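Local structure of tRNA(Phe) 7-((3-amino-3-carboxypropyl)-4-demethylwyosine(37)-N(4))-methyltransferase 1 (Pyrococcus horikoshii, 2IT2) at residues Trp78-Val82 and Asn178-Arg182; Ser105-Gly111 and Leu143-Ser149; Leu124-Phe130 and Lys187-Leu191. The protein probably methylates N-4 of a wyosine intermediate at position 37 of tRNA(Phe), with S-adenosyl-L-methionine as methyl donor. All coordinates share one frame; numbering follows the deposited sequence.

From the N terminus, the chain first reaches 78-82, the loop after strand 73-78. Contact 1 closes a long loop of 95 residues by bringing it to 178-182 on helix 167-194. Contact 2 lies wholly within that loop: strand 98-112 pairs through 105-111 with 143-149 after 31 intervening residues. Contact 3 starts inside contact 2, at the end of helix 115-127, and ends beyond contact 1, at 187-191, so it crosses both. Contacts 1 and 3 share helix 167-194, their centres about 17 Å apart. Contacts 2 and 3 touch: Ser-149 probably hydrogen-bonds Gly-129 and Lys-187. Sheet, helix 115-127 and long helix are thus tied together.

Contact 1: residues Trp78-Val82 and Asn178-Arg182; sequences WHREV and NDQMR
Asn-178 turns its side-chain amide to the backbone of Val-82 and binds it twice. OD1 accepts from Val-82 N at 2.8 Å, with the donor tilted 25° from the carbonyl plane. ND2 gives a hydrogen to Val-82 O, also at 2.8 Å, nearly in both the amide and carbonyl planes. The two bonds fix the rotation of the amide and grip both polar backbone atoms of Val-82. CG of Asn-178 stands anti to its carbonyl carbon (chi1 -74°), which carries the amide from helix to loop.

The Glu-81 side chain runs at a slant to that of Asn-178. Glu-81 CB lies 3.2 Å from Asn-178 OD1, and the carboxylate is turned 75° from the amide plane. The extended chain brings OE1 to the edge of the Arg-182 guanidinium, but Arg-182 NE stays 4.5 Å away, too far for a salt bridge. A water lies within hydrogen-bonding distance of Glu-81 OE1 and Asp-179 OD1, though it cannot serve every acceptor there at once; it takes a weak bond from Arg-182 NH2. On the buried side, selenomethionine Met-181 packs its CG 3.9 Å from Glu-81 CG. Its bent chain ends with SE 4.1 Å from His-79 O, whose hydrogen bond comes from Lys-185.

The loop is thereby fastened to helix 167-194. Asn-178 and Met-181 also touch Ile-58 of strand 48-63, while Val-82 packs on Val-87 of helix 84-91.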
loop_
_atom_site.group_PDB
_atom_site.type_symbol
_atom_site.label_atom_id
_atom_site.label_comp_id
_atom_site.label_asym_id
_atom_site.label_seq_id
_atom_site.Cartn_x
_atom_site.Cartn_y
_atom_site.Cartn_z
ATOM N N TRP B 78 -5.539 -18.921 0.588
ATOM C CA TRP B 78 -6.972 -18.889 0.829
ATOM C C TRP B 78 -7.526 -17.473 0.696
ATOM O O TRP B 78 -6.920 -16.492 1.106
ATOM C CB TRP B 78 -7.224 -19.395 2.250
ATOM C CG TRP B 78 -6.511 -20.669 2.478
ATOM C CD1 TRP B 78 -6.973 -21.963 2.156
ATOM C CD2 TRP B 78 -5.250 -20.837 3.167
ATOM N NE1 TRP B 78 -6.124 -22.936 2.578
ATOM C CE2 TRP B 78 -5.003 -22.230 3.246
ATOM C CE3 TRP B 78 -4.336 -19.948 3.721
ATOM C CZ2 TRP B 78 -3.855 -22.694 3.864
ATOM C CZ3 TRP B 78 -3.187 -20.412 4.341
ATOM C CH2 TRP B 78 -2.951 -21.797 4.417
ATOM N N HIS B 79 -8.703 -17.380 0.053
ATOM C CA HIS B 79 -9.371 -16.093 0.149
ATOM C C HIS B 79 -10.621 -16.187 1.020
ATOM O O HIS B 79 -11.590 -15.461 0.842
ATOM C CB HIS B 79 -9.752 -15.646 -1.263
ATOM C CG HIS B 79 -10.808 -16.567 -1.815
ATOM N ND1 HIS B 79 -12.096 -16.563 -1.391
ATOM C CD2 HIS B 79 -10.674 -17.536 -2.816
ATOM C CE1 HIS B 79 -12.722 -17.506 -2.121
ATOM N NE2 HIS B 79 -11.895 -18.105 -2.982
ATOM N N ARG B 80 -10.511 -17.128 1.977
ATOM C CA ARG B 80 -11.502 -17.262 3.031
ATOM C C ARG B 80 -10.844 -17.230 4.407
ATOM O O ARG B 80 -9.640 -17.396 4.553
ATOM C CB ARG B 80 -12.230 -18.592 2.833
ATOM C CG ARG B 80 -13.338 -18.499 1.784
ATOM C CD ARG B 80 -14.216 -19.756 1.760
ATOM N NE ARG B 80 -15.177 -19.692 0.655
ATOM C CZ ARG B 80 -14.831 -20.288 -0.501
ATOM N NH1 ARG B 80 -13.666 -20.904 -0.608
ATOM N NH2 ARG B 80 -15.674 -20.260 -1.537
ATOM N N GLU B 81 -11.601 -17.202 5.496
ATOM C CA GLU B 81 -11.010 -17.405 6.812
ATOM C C GLU B 81 -10.516 -18.848 6.865
ATOM O O GLU B 81 -11.074 -19.729 6.208
ATOM C CB GLU B 81 -12.044 -17.166 7.902
ATOM C CG GLU B 81 -12.651 -15.786 7.853
ATOM C CD GLU B 81 -13.717 -15.590 8.900
ATOM O OE1 GLU B 81 -13.372 -15.514 10.099
ATOM O OE2 GLU B 81 -14.902 -15.520 8.514
ATOM N N VAL B 82 -9.479 -19.090 7.656
ATOM C CA VAL B 82 -8.895 -20.421 7.742
ATOM C C VAL B 82 -8.930 -21.056 9.128
ATOM O O VAL B 82 -9.217 -20.411 10.134
ATOM C CB VAL B 82 -7.422 -20.397 7.256
ATOM C CG1 VAL B 82 -7.346 -19.886 5.821
ATOM C CG2 VAL B 82 -6.588 -19.511 8.179
ATOM N N ASN B 178 -8.013 -14.083 10.677
ATOM C CA ASN B 178 -9.426 -14.283 10.383
ATOM C C ASN B 178 -10.234 -13.027 10.698
ATOM O O ASN B 178 -11.240 -12.778 10.045
ATOM C CB ASN B 178 -9.991 -15.491 11.150
ATOM C CG ASN B 178 -9.533 -16.823 10.557
ATOM O OD1 ASN B 178 -9.199 -16.912 9.373
ATOM N ND2 ASN B 178 -9.537 -17.870 11.378
ATOM N N ASP B 179 -9.803 -12.247 11.689
ATOM C CA ASP B 179 -10.492 -11.000 12.023
ATOM C C ASP B 179 -10.309 -10.021 10.879
ATOM O O ASP B 179 -11.244 -9.330 10.491
ATOM C CB ASP B 179 -9.923 -10.375 13.294
ATOM C CG ASP B 179 -10.265 -11.162 14.524
ATOM O OD1 ASP B 179 -11.283 -11.885 14.498
ATOM O OD2 ASP B 179 -9.525 -11.049 15.519
ATOM N N GLN B 180 -9.099 -9.963 10.334
ATOM C CA GLN B 180 -8.822 -9.060 9.227
ATOM C C GLN B 180 -9.623 -9.482 7.997
ATOM O O GLN B 180 -10.225 -8.646 7.325
ATOM C CB GLN B 180 -7.316 -9.030 8.928
ATOM C CG GLN B 180 -6.477 -8.422 10.052
ATOM C CD GLN B 180 -4.985 -8.468 9.772
ATOM O OE1 GLN B 180 -4.463 -9.487 9.318
ATOM N NE2 GLN B 180 -4.288 -7.374 10.058
HETATM N N MSE B 181 -9.660 -10.777 7.712
HETATM C CA MSE B 181 -10.417 -11.251 6.567
HETATM C C MSE B 181 -11.896 -10.902 6.714
HETATM O O MSE B 181 -12.550 -10.521 5.740
HETATM C CB MSE B 181 -10.255 -12.762 6.420
HETATM C CG MSE B 181 -11.034 -13.364 5.264
HETATM SE SE MSE B 181 -10.359 -12.705 3.592
HETATM C CE MSE B 181 -8.495 -12.765 4.118
ATOM N N ARG B 182 -12.412 -11.013 7.935
ATOM C CA ARG B 182 -13.814 -10.711 8.178
ATOM C C ARG B 182 -14.072 -9.243 7.861
ATOM O O ARG B 182 -15.098 -8.903 7.265
ATOM C CB ARG B 182 -14.188 -11.008 9.629
ATOM C CG ARG B 182 -15.682 -10.922 9.887
ATOM C CD ARG B 182 -15.993 -10.916 11.376
ATOM N NE ARG B 182 -15.656 -12.176 12.024
ATOM C CZ ARG B 182 -16.126 -12.547 13.211
ATOM N NH1 ARG B 182 -16.957 -11.753 13.873
ATOM N NH2 ARG B 182 -15.772 -13.711 13.738
HETATM O O HOH W 1 -13.237 -13.916 12.802
#

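Contact 2: residues Ser105-Gly111 and Leu143-Ser149; sequences SPILHVG and LIVEIRS
His-109 and Glu-146 are joined by a side-chain hydrogen bond across the strand pair. NE2 of His-109 gives its hydrogen to Glu-146 OE2 at 2.9 Å, nearly in the ring plane. The oxygen is met on its anti side, and ring and carboxylate planes lie 29° apart. The two side chains run side by side from a non-hydrogen-bonded pair. With CG of Glu-146 anti to the backbone N (chi1 -179°), the extended chain carries its methylene CG along the ring edge, 3.8 Å from CD2 of His-109. Lys-136 forms a weak, long ion pair with the same OE2.

The segments are neighbours in the antiparallel sheet of this TYW3-family protein. Leu-108 with Ile-147 and Val-110 with Val-145 are the hydrogen-bonded pairs between these two segments, and the Val-110 N to Val-145 O bond measures 2.8 Å. The side chains of these four residues share one face. On it CB of Leu-108 meets CB of Ile-147 at 4.1 Å; Leu-191 of helix 167-194 and Val-122 of helix 115-127 pack against this side.

The opposite face bears His-109, Glu-146 and Arg-148, whose CD lies 3.9 Å from Ile-107 CG1. Arg-148 makes a cation-pi contact with Tyr-132 of the second subunit. Beyond the paired strands, Ser-105 OG accepts from Ser-149 N at 2.8 Å and donates to Pro-106 O.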
loop_
_atom_site.group_PDB
_atom_site.type_symbol
_atom_site.label_atom_id
_atom_site.label_comp_id
_atom_site.label_asym_id
_atom_site.label_seq_id
_atom_site.Cartn_x
_atom_site.Cartn_y
_atom_site.Cartn_z
ATOM N N SER B 105 -4.995 -7.271 1.689
ATOM C CA SER B 105 -6.294 -6.661 1.400
ATOM C C SER B 105 -6.804 -6.943 -0.001
ATOM O O SER B 105 -6.022 -7.249 -0.905
ATOM C CB SER B 105 -6.193 -5.139 1.576
ATOM O OG SER B 105 -7.231 -4.469 0.865
ATOM N N PRO B 106 -8.133 -6.871 -0.193
ATOM C CA PRO B 106 -8.669 -7.107 -1.532
ATOM C C PRO B 106 -8.156 -5.918 -2.361
ATOM O O PRO B 106 -7.841 -4.852 -1.807
ATOM C CB PRO B 106 -10.191 -7.028 -1.331
ATOM C CG PRO B 106 -10.393 -7.415 0.082
ATOM C CD PRO B 106 -9.216 -6.774 0.803
ATOM N N ILE B 107 -8.064 -6.113 -3.672
ATOM C CA ILE B 107 -7.634 -5.055 -4.576
ATOM C C ILE B 107 -8.571 -5.049 -5.778
ATOM O O ILE B 107 -8.744 -6.067 -6.448
ATOM C CB ILE B 107 -6.200 -5.274 -5.101
ATOM C CG1 ILE B 107 -5.204 -5.313 -3.942
ATOM C CG2 ILE B 107 -5.850 -4.162 -6.091
ATOM C CD1 ILE B 107 -3.774 -5.547 -4.373
ATOM N N LEU B 108 -9.187 -3.903 -6.043
ATOM C CA LEU B 108 -10.087 -3.793 -7.184
ATOM C C LEU B 108 -9.515 -2.731 -8.124
ATOM O O LEU B 108 -9.025 -1.682 -7.677
ATOM C CB LEU B 108 -11.502 -3.385 -6.724
ATOM C CG LEU B 108 -12.160 -4.111 -5.536
ATOM C CD1 LEU B 108 -13.476 -3.434 -5.187
ATOM C CD2 LEU B 108 -12.384 -5.588 -5.864
ATOM N N HIS B 109 -9.527 -3.021 -9.418
ATOM C CA HIS B 109 -9.054 -2.067 -10.408
ATOM C C HIS B 109 -10.280 -1.681 -11.215
ATOM O O HIS B 109 -10.984 -2.549 -11.745
ATOM C CB HIS B 109 -7.966 -2.692 -11.281
ATOM C CG HIS B 109 -6.642 -2.794 -10.591
ATOM N ND1 HIS B 109 -5.559 -3.451 -11.144
ATOM C CD2 HIS B 109 -6.214 -2.295 -9.411
ATOM C CE1 HIS B 109 -4.526 -3.346 -10.330
ATOM N NE2 HIS B 109 -4.892 -2.652 -9.271
ATOM N N VAL B 110 -10.550 -0.376 -11.272
ATOM C CA VAL B 110 -11.727 0.123 -11.973
ATOM C C VAL B 110 -11.426 1.242 -12.982
ATOM O O VAL B 110 -10.791 2.241 -12.650
ATOM C CB VAL B 110 -12.782 0.643 -10.958
ATOM C CG1 VAL B 110 -14.038 1.042 -11.690
ATOM C CG2 VAL B 110 -13.128 -0.425 -9.911
ATOM N N GLY B 111 -11.881 1.074 -14.220
ATOM C CA GLY B 111 -11.657 2.112 -15.213
ATOM C C GLY B 111 -12.760 3.154 -15.078
ATOM O O GLY B 111 -13.882 2.811 -14.736
ATOM N N LEU B 143 -8.146 5.238 -17.560
ATOM C CA LEU B 143 -7.777 5.805 -16.267
ATOM C C LEU B 143 -8.206 4.738 -15.263
ATOM O O LEU B 143 -9.388 4.407 -15.185
ATOM C CB LEU B 143 -8.549 7.099 -15.991
ATOM C CG LEU B 143 -8.234 7.828 -14.672
ATOM C CD1 LEU B 143 -8.797 9.230 -14.772
ATOM C CD2 LEU B 143 -8.818 7.126 -13.463
ATOM N N ILE B 144 -7.255 4.212 -14.496
ATOM C CA ILE B 144 -7.569 3.169 -13.520
ATOM C C ILE B 144 -7.539 3.691 -12.100
ATOM O O ILE B 144 -6.605 4.389 -11.691
ATOM C CB ILE B 144 -6.566 1.965 -13.614
ATOM C CG1 ILE B 144 -6.643 1.304 -14.998
ATOM C CG2 ILE B 144 -6.849 0.932 -12.509
ATOM C CD1 ILE B 144 -7.990 0.733 -15.348
ATOM N N VAL B 145 -8.607 3.367 -11.381
ATOM C CA VAL B 145 -8.757 3.684 -9.972
ATOM C C VAL B 145 -8.460 2.358 -9.255
ATOM O O VAL B 145 -8.918 1.294 -9.689
ATOM C CB VAL B 145 -10.202 4.092 -9.641
ATOM C CG1 VAL B 145 -10.429 4.023 -8.145
ATOM C CG2 VAL B 145 -10.466 5.502 -10.151
ATOM N N GLU B 146 -7.666 2.414 -8.192
ATOM C CA GLU B 146 -7.349 1.214 -7.403
ATOM C C GLU B 146 -8.011 1.392 -6.050
ATOM O O GLU B 146 -7.900 2.457 -5.439
ATOM C CB GLU B 146 -5.838 1.059 -7.204
ATOM C CG GLU B 146 -5.420 -0.170 -6.407
ATOM C CD GLU B 146 -3.921 -0.361 -6.433
ATOM O OE1 GLU B 146 -3.208 0.455 -5.813
ATOM O OE2 GLU B 146 -3.452 -1.318 -7.084
ATOM N N ILE B 147 -8.716 0.355 -5.598
ATOM C CA ILE B 147 -9.410 0.347 -4.306
ATOM C C ILE B 147 -8.700 -0.694 -3.440
ATOM O O ILE B 147 -8.561 -1.854 -3.837
ATOM C CB ILE B 147 -10.894 -0.030 -4.499
ATOM C CG1 ILE B 147 -11.575 1.029 -5.372
ATOM C CG2 ILE B 147 -11.595 -0.186 -3.149
ATOM C CD1 ILE B 147 -13.013 0.710 -5.714
ATOM N N ARG B 148 -8.247 -0.280 -2.263
ATOM C CA ARG B 148 -7.501 -1.172 -1.382
ATOM C C ARG B 148 -7.614 -0.704 0.062
ATOM O O ARG B 148 -7.770 0.492 0.318
ATOM C CB ARG B 148 -6.037 -1.174 -1.836
ATOM C CG ARG B 148 -5.139 -2.196 -1.173
ATOM C CD ARG B 148 -3.801 -2.268 -1.901
ATOM N NE ARG B 148 -3.026 -1.039 -1.764
ATOM C CZ ARG B 148 -2.308 -0.709 -0.693
ATOM N NH1 ARG B 148 -2.249 -1.513 0.363
ATOM N NH2 ARG B 148 -1.649 0.442 -0.679
ATOM N N SER B 149 -7.528 -1.649 0.999
ATOM C CA SER B 149 -7.619 -1.362 2.431
ATOM C C SER B 149 -6.224 -1.381 3.057
ATOM O O SER B 149 -5.266 -1.862 2.446
ATOM C CB SER B 149 -8.524 -2.397 3.120
ATOM O OG SER B 149 -8.966 -1.941 4.393
#

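Contact 3: residues Leu124-Phe130 and Lys187-Leu191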
loop_
_atom_site.group_PDB
_atom_site.type_symbol
_atom_site.label_atom_id
_atom_site.label_comp_id
_atom_site.label_asym_id
_atom_site.label_seq_id
_atom_site.Cartn_x
_atom_site.Cartn_y
_atom_site.Cartn_z
ATOM N N LEU B 124 -15.745 7.662 -2.504
ATOM C CA LEU B 124 -16.756 6.717 -2.024
ATOM C C LEU B 124 -16.069 5.496 -1.423
ATOM O O LEU B 124 -16.463 5.019 -0.360
ATOM C CB LEU B 124 -17.686 6.270 -3.167
ATOM C CG LEU B 124 -18.671 5.145 -2.815
ATOM C CD1 LEU B 124 -19.648 5.636 -1.756
ATOM C CD2 LEU B 124 -19.426 4.692 -4.053
ATOM N N ALA B 125 -15.041 4.992 -2.098
ATOM C CA ALA B 125 -14.334 3.819 -1.604
ATOM C C ALA B 125 -13.703 4.111 -0.246
ATOM O O ALA B 125 -13.832 3.317 0.687
ATOM C CB ALA B 125 -13.279 3.389 -2.612
ATOM N N VAL B 126 -13.041 5.259 -0.129
ATOM C CA VAL B 126 -12.420 5.625 1.139
ATOM C C VAL B 126 -13.456 5.654 2.262
ATOM O O VAL B 126 -13.181 5.235 3.386
ATOM C CB VAL B 126 -11.737 7.003 1.046
ATOM C CG1 VAL B 126 -11.298 7.467 2.431
ATOM C CG2 VAL B 126 -10.538 6.922 0.115
ATOM N N SER B 127 -14.649 6.154 1.948
ATOM C CA SER B 127 -15.726 6.237 2.929
ATOM C C SER B 127 -16.217 4.857 3.365
ATOM O O SER B 127 -16.804 4.717 4.437
ATOM C CB SER B 127 -16.906 7.030 2.363
ATOM O OG SER B 127 -17.706 6.232 1.509
ATOM N N CYS B 128 -15.992 3.846 2.529
ATOM C CA CYS B 128 -16.421 2.485 2.848
ATOM C C CYS B 128 -15.359 1.675 3.579
ATOM O O CYS B 128 -15.561 0.495 3.873
ATOM C CB CYS B 128 -16.848 1.747 1.575
ATOM S SG CYS B 128 -18.370 2.406 0.858
ATOM N N GLY B 129 -14.228 2.307 3.868
ATOM C CA GLY B 129 -13.171 1.614 4.584
ATOM C C GLY B 129 -11.948 1.241 3.773
ATOM O O GLY B 129 -11.079 0.529 4.268
ATOM N N PHE B 130 -11.861 1.718 2.536
ATOM C CA PHE B 130 -10.706 1.400 1.702
ATOM C C PHE B 130 -9.856 2.668 1.609
ATOM O O PHE B 130 -9.861 3.383 0.612
ATOM C CB PHE B 130 -11.173 0.912 0.318
ATOM C CG PHE B 130 -11.931 -0.406 0.353
ATOM C CD1 PHE B 130 -11.249 -1.621 0.372
ATOM C CD2 PHE B 130 -13.320 -0.426 0.349
ATOM C CE1 PHE B 130 -11.952 -2.844 0.383
ATOM C CE2 PHE B 130 -14.026 -1.630 0.360
ATOM C CZ PHE B 130 -13.343 -2.842 0.375
ATOM N N LYS B 187 -16.282 -4.824 4.420
ATOM C CA LYS B 187 -16.053 -3.617 3.633
ATOM C C LYS B 187 -16.468 -3.798 2.172
ATOM O O LYS B 187 -16.976 -2.867 1.544
ATOM C CB LYS B 187 -14.579 -3.205 3.721
ATOM C CG LYS B 187 -14.183 -2.711 5.102
ATOM C CD LYS B 187 -12.734 -2.274 5.155
ATOM C CE LYS B 187 -12.421 -1.683 6.522
ATOM N NZ LYS B 187 -11.008 -1.244 6.587
ATOM N N LEU B 188 -16.255 -4.986 1.618
ATOM C CA LEU B 188 -16.647 -5.211 0.232
ATOM C C LEU B 188 -18.167 -5.161 0.100
ATOM O O LEU B 188 -18.694 -4.596 -0.858
ATOM C CB LEU B 188 -16.104 -6.556 -0.271
ATOM C CG LEU B 188 -14.584 -6.625 -0.495
ATOM C CD1 LEU B 188 -14.138 -8.080 -0.605
ATOM C CD2 LEU B 188 -14.210 -5.839 -1.750
ATOM N N LYS B 189 -18.872 -5.741 1.066
ATOM C CA LYS B 189 -20.330 -5.719 1.033
ATOM C C LYS B 189 -20.830 -4.286 1.217
ATOM O O LYS B 189 -21.806 -3.882 0.577
ATOM C CB LYS B 189 -20.910 -6.626 2.118
ATOM C CG LYS B 189 -20.702 -8.100 1.848
ATOM C CD LYS B 189 -21.403 -8.940 2.889
ATOM C CE LYS B 189 -21.267 -10.410 2.572
ATOM N NZ LYS B 189 -19.852 -10.861 2.642
ATOM N N ARG B 190 -20.170 -3.514 2.076
ATOM C CA ARG B 190 -20.568 -2.119 2.290
ATOM C C ARG B 190 -20.433 -1.329 0.983
ATOM O O ARG B 190 -21.333 -0.573 0.603
ATOM C CB ARG B 190 -19.709 -1.472 3.377
ATOM C CG ARG B 190 -20.125 -1.823 4.792
ATOM C CD ARG B 190 -19.076 -1.356 5.789
ATOM N NE ARG B 190 -18.748 0.064 5.666
ATOM C CZ ARG B 190 -17.734 0.646 6.304
ATOM N NH1 ARG B 190 -16.956 -0.074 7.099
ATOM N NH2 ARG B 190 -17.500 1.943 6.154
ATOM N N LEU B 191 -19.305 -1.495 0.300
ATOM C CA LEU B 191 -19.061 -0.811 -0.964
ATOM C C LEU B 191 -20.121 -1.173 -2.010
ATOM O O LEU B 191 -20.623 -0.301 -2.733
ATOM C CB LEU B 191 -17.667 -1.183 -1.494
ATOM C CG LEU B 191 -17.241 -0.566 -2.837
ATOM C CD1 LEU B 191 -17.310 0.960 -2.757
ATOM C CD2 LEU B 191 -15.830 -1.022 -3.194
#
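The Phe-130 ring is the first bump: its CE2-CZ edge fills a groove in the helix between Lys-187, Leu-188 and Leu-191. CZ lies 3.6 Å from Lys-187 CB. Lys-187 O sits at the ring edge, near its plane. CD2 of Leu-188 and CD2 of Leu-191 approach obliquely, the first 3.8 Å from CZ. A second bump is Cys-128, whose SG rests 3.8 Å from Leu-191 CA. Leu-191 sends CD1 on toward Ala-125 and Leu-124.

Lys-187 slides past Phe-130 in the opposite direction. Its chain is extended beyond CG (chi2 -178°), running beside Gly-129 until NZ donates a hydrogen bond to Gly-129 O at 2.9 Å, in the carbonyl plane, on a lone pair. Ser-149 OG is a further partner of both.

Gly-129 closes the end of helix 115-127 in a Schellman motif. Its positive phi (108°) makes the turn. Its lack of a side chain lets Lys-187 CE come within 3.9 Å of Gly-129 CA. The motif's two bonds run from Phe-130 N to Ala-125 O and from Gly-129 N to Val-126 O. Cys-128 N reaches Ala-125 O from the opposite face.

Arg-190 bends at chi3 and lays one guanidinium face over Cys-128 O; this oxygen sits centrally, 3.2 Å from the plane. The carbonyl, at the C-terminal end of a helix where partial negative charge collects, probably attracts the cation. Ile-147 packs against Phe-130 and Ala-125.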